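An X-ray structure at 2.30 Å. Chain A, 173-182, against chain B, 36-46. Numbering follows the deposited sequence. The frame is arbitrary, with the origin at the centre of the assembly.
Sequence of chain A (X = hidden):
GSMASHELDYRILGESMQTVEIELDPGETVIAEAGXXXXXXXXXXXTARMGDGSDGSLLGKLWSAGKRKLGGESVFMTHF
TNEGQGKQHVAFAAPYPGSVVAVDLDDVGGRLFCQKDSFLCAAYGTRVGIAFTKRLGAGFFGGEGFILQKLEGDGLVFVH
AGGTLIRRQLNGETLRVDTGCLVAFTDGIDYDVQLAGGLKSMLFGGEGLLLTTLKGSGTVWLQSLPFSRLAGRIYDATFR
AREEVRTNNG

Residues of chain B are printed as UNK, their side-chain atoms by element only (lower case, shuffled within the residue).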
# COMPACT_ATOMS: atom_id res chain seq x y z
N GLU A 173 -30.20 8.90 -10.23
CA GLU A 173 -29.20 9.76 -9.58
C GLU A 173 -27.98 10.02 -10.47
O GLU A 173 -27.62 9.19 -11.30
CB GLU A 173 -28.76 9.17 -8.23
CG GLU A 173 -28.91 7.67 -8.11
CD GLU A 173 -28.56 7.15 -6.72
OE1 GLU A 173 -29.49 6.73 -5.99
OE2 GLU A 173 -27.36 7.18 -6.36
N THR A 174 -27.39 11.21 -10.30
CA THR A 174 -26.13 11.57 -10.97
C THR A 174 -24.95 11.54 -9.98
O THR A 174 -25.05 12.05 -8.86
CB THR A 174 -26.21 12.96 -11.65
OG1 THR A 174 -27.03 12.86 -12.82
CG2 THR A 174 -24.83 13.46 -12.06
N LEU A 175 -23.85 10.92 -10.41
CA LEU A 175 -22.65 10.82 -9.59
C LEU A 175 -21.48 11.42 -10.36
O LEU A 175 -21.31 11.11 -11.54
CB LEU A 175 -22.40 9.36 -9.21
CG LEU A 175 -21.23 8.95 -8.30
CD1 LEU A 175 -21.37 9.40 -6.82
CD2 LEU A 175 -21.04 7.44 -8.39
N ARG A 176 -20.69 12.27 -9.71
CA ARG A 176 -19.49 12.80 -10.35
C ARG A 176 -18.27 12.23 -9.65
O ARG A 176 -18.25 12.05 -8.44
CB ARG A 176 -19.44 14.33 -10.35
CG ARG A 176 -20.74 14.99 -10.78
CD ARG A 176 -20.52 16.39 -11.36
NE ARG A 176 -21.63 16.74 -12.23
CZ ARG A 176 -22.85 17.04 -11.79
NH1 ARG A 176 -23.13 17.04 -10.50
NH2 ARG A 176 -23.81 17.33 -12.66
N VAL A 177 -17.25 11.97 -10.46
CA VAL A 177 -16.22 11.01 -10.13
C VAL A 177 -14.96 11.53 -10.76
O VAL A 177 -14.94 11.86 -11.96
CB VAL A 177 -16.64 9.61 -10.70
CG1 VAL A 177 -15.47 8.73 -11.04
CG2 VAL A 177 -17.61 8.90 -9.73
N ASP A 178 -13.92 11.68 -9.95
CA ASP A 178 -12.58 11.86 -10.46
C ASP A 178 -12.35 10.71 -11.45
O ASP A 178 -12.53 9.53 -11.11
CB ASP A 178 -11.56 11.81 -9.32
CG ASP A 178 -10.11 11.91 -9.81
OD1 ASP A 178 -9.79 12.89 -10.51
OD2 ASP A 178 -9.30 11.01 -9.52
N THR A 179 -11.99 11.07 -12.68
CA THR A 179 -11.97 10.08 -13.77
C THR A 179 -11.07 8.85 -13.51
O THR A 179 -11.48 7.71 -13.77
CB THR A 179 -11.68 10.74 -15.14
OG1 THR A 179 -11.69 9.73 -16.17
CG2 THR A 179 -10.34 11.44 -15.12
N GLY A 180 -9.87 9.06 -12.95
CA GLY A 180 -8.98 7.97 -12.62
C GLY A 180 -9.56 7.00 -11.61
O GLY A 180 -9.15 5.84 -11.56
N CYS A 181 -10.53 7.46 -10.82
CA CYS A 181 -11.13 6.64 -9.78
C CYS A 181 -12.21 5.70 -10.27
O CYS A 181 -12.74 4.90 -9.49
CB CYS A 181 -11.71 7.51 -8.67
SG CYS A 181 -10.45 8.30 -7.74
N LEU A 182 -12.53 5.79 -11.55
CA LEU A 182 -13.50 4.91 -12.14
C LEU A 182 -12.87 3.57 -12.44
O LEU A 182 -11.86 3.51 -13.15
CB LEU A 182 -14.06 5.53 -13.43
CG LEU A 182 -15.27 4.83 -14.06
CD1 LEU A 182 -16.31 4.42 -13.02
CD2 LEU A 182 -15.86 5.76 -15.13
N UNK B 36 -7.47 15.21 -4.06
CA UNK B 36 -7.91 14.30 -3.00
C UNK B 36 -9.28 13.69 -3.27
O UNK B 36 -9.50 12.51 -2.94
c UNK B 36 -7.90 14.99 -1.66
N UNK B 37 -10.19 14.44 -3.87
CA UNK B 37 -11.54 13.90 -3.99
C UNK B 37 -11.65 12.74 -4.98
O UNK B 37 -11.00 12.75 -6.02
c UNK B 37 -12.62 14.99 -4.20
c UNK B 37 -12.97 15.31 -5.62
se UNK B 37 -14.20 14.09 -6.52
c UNK B 37 -14.20 15.03 -8.20
N UNK B 38 -12.48 11.75 -4.61
CA UNK B 38 -12.76 10.55 -5.40
C UNK B 38 -14.09 10.61 -6.15
O UNK B 38 -14.13 10.38 -7.35
o UNK B 38 -10.31 9.30 -4.35
c UNK B 38 -12.70 9.28 -4.52
n UNK B 38 -11.45 8.89 -2.48
c UNK B 38 -11.37 9.14 -3.77
N UNK B 39 -15.17 10.88 -5.42
CA UNK B 39 -16.50 11.07 -6.00
C UNK B 39 -17.29 12.16 -5.26
O UNK B 39 -16.91 12.58 -4.17
c UNK B 39 -17.60 9.13 -4.71
o UNK B 39 -18.41 7.39 -0.97
c UNK B 39 -16.74 8.17 -4.17
c UNK B 39 -19.00 8.89 -2.75
c UNK B 39 -17.01 7.58 -2.92
c UNK B 39 -18.74 9.46 -3.99
c UNK B 39 -18.14 7.95 -2.22
c UNK B 39 -17.31 9.76 -6.05
N UNK B 40 -18.38 12.61 -5.87
CA UNK B 40 -19.29 13.55 -5.23
C UNK B 40 -20.69 13.39 -5.76
O UNK B 40 -20.88 13.10 -6.94
c UNK B 40 -18.67 15.46 -6.82
c UNK B 40 -18.80 14.99 -5.40
c UNK B 40 -17.42 17.11 -8.90
se UNK B 40 -17.69 17.13 -6.91
N UNK B 41 -21.69 13.56 -4.89
CA UNK B 41 -23.09 13.46 -5.31
C UNK B 41 -23.53 14.71 -6.10
O UNK B 41 -22.76 15.69 -6.21
c UNK B 41 -23.69 11.71 -3.68
c UNK B 41 -24.02 13.10 -4.16
o UNK B 41 -23.85 14.03 -3.07
N UNK B 42 -24.76 14.64 -6.66
CA UNK B 42 -25.27 15.60 -7.66
C UNK B 42 -25.23 17.09 -7.32
O UNK B 42 -25.03 17.94 -8.20
N UNK B 43 -25.37 17.43 -6.05
CA UNK B 43 -25.49 18.86 -5.67
C UNK B 43 -24.23 19.51 -5.08
O UNK B 43 -24.22 20.72 -4.77
c UNK B 43 -28.03 19.00 -5.53
o UNK B 43 -28.00 18.79 -6.77
o UNK B 43 -29.10 19.15 -4.89
c UNK B 43 -26.70 19.08 -4.77
N UNK B 44 -23.17 18.70 -4.92
CA UNK B 44 -21.85 19.19 -4.59
C UNK B 44 -21.34 20.06 -5.74
O UNK B 44 -21.48 19.68 -6.93
c UNK B 44 -21.35 17.00 -3.28
c UNK B 44 -21.74 17.61 -1.88
c UNK B 44 -19.42 18.52 -4.08
c UNK B 44 -20.84 18.00 -4.35
N UNK B 45 -20.81 21.22 -5.38
CA UNK B 45 -20.07 22.10 -6.28
C UNK B 45 -18.76 22.44 -5.60
O UNK B 45 -18.61 22.26 -4.38
c UNK B 45 -20.86 23.39 -6.58
n UNK B 45 -23.27 22.49 -9.48
c UNK B 45 -22.20 23.17 -7.32
n UNK B 45 -23.78 20.38 -8.66
c UNK B 45 -24.08 21.44 -9.43
c UNK B 45 -22.01 22.64 -8.77
n UNK B 45 -25.20 21.43 -10.13
N UNK B 46 -17.79 22.93 -6.37
CA UNK B 46 -16.53 23.33 -5.78
C UNK B 46 -15.88 24.51 -6.46
O UNK B 46 -16.08 24.73 -7.66
c UNK B 46 -15.54 22.16 -5.72
c UNK B 46 -15.17 21.60 -7.06
c UNK B 46 -15.55 20.02 -8.86
c UNK B 46 -15.90 20.56 -7.62
c UNK B 46 -14.06 22.09 -7.74
c UNK B 46 -13.69 21.56 -8.98
c UNK B 46 -14.43 20.52 -9.54
O HOH W 1 -21.70 17.10 -8.15

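Position 36 of chain B carries a single side-chain carbon, pointing away from chain A and not touching it: Ala B36. At 37 an unbranched chain runs carbon, carbon, selenium, carbon, which identifies selenomethionine, Met B37. Its CB points sideways, but the chain bends back, bringing CE to 4.3 Å from Asp A178 CB.

Position 38 has two side-chain carbons, the second bearing one oxygen and one nitrogen: a short amide, Asn B38. Asp A178 N donates to Asn B38 O at 2.9 Å. At 39 one carbon leads to a six-carbon ring with an oxygen at its tip, hence Tyr B39. Its CB lies 3.8 Å from Val A177 CG2, and CD2 of the ring is 3.9 Å from Leu A175 CD1, while its hydroxyl is bonded elsewhere in the structure.

A second unbranched chain with selenium between carbons marks position 40 as selenomethionine, Met B40. Its CE reaches 3.7 Å from Arg A176 CB, on the sheet face these residues share. Position 41 has one carbon carrying an oxygen and a carbon; this is Thr B41, whose CG2 lies 4.5 Å from Leu A175 CD1.

No side-chain atoms follow at 42, so it is Gly B42. Its carbonyl O accepts from Arg A176 NH1 at 3.1 Å, near the plane of the guanidinium. Position 43 ends in a carbon with two oxygens after one carbon, the short carboxylate of Asp B43, out of contact with chain A. Four carbons forked at the first, one arm two carbons long, make 44 Ile B44, which closes a type I turn begun at Thr B41.

At 45 three carbons, a nitrogen and a carbon with two further nitrogens give Arg B45. Its NH1 stands 3.9 Å from Arg A176 NH1, and both donate to Gly B42 O. Position 46, one carbon and a six-carbon ring without oxygen, is Phe B46, beyond reach of chain A.

The contact is an antiparallel strand pairing centred on Arg A176 and Met B40, whose backbones bond reciprocally: Arg A176 N to Met B40 O at 2.9 Å, Met B40 N to Arg A176 O at 2.6 Å. Leu A175 and Val A177 pack against Tyr B39 on one face. On the other, Arg A176 reaches the turn, where a water accepts from its NH1 (2.8 Å) and donates to Thr B41 O and Ile B44 O.

Chain B (36-46) AMNYMTGDIRF
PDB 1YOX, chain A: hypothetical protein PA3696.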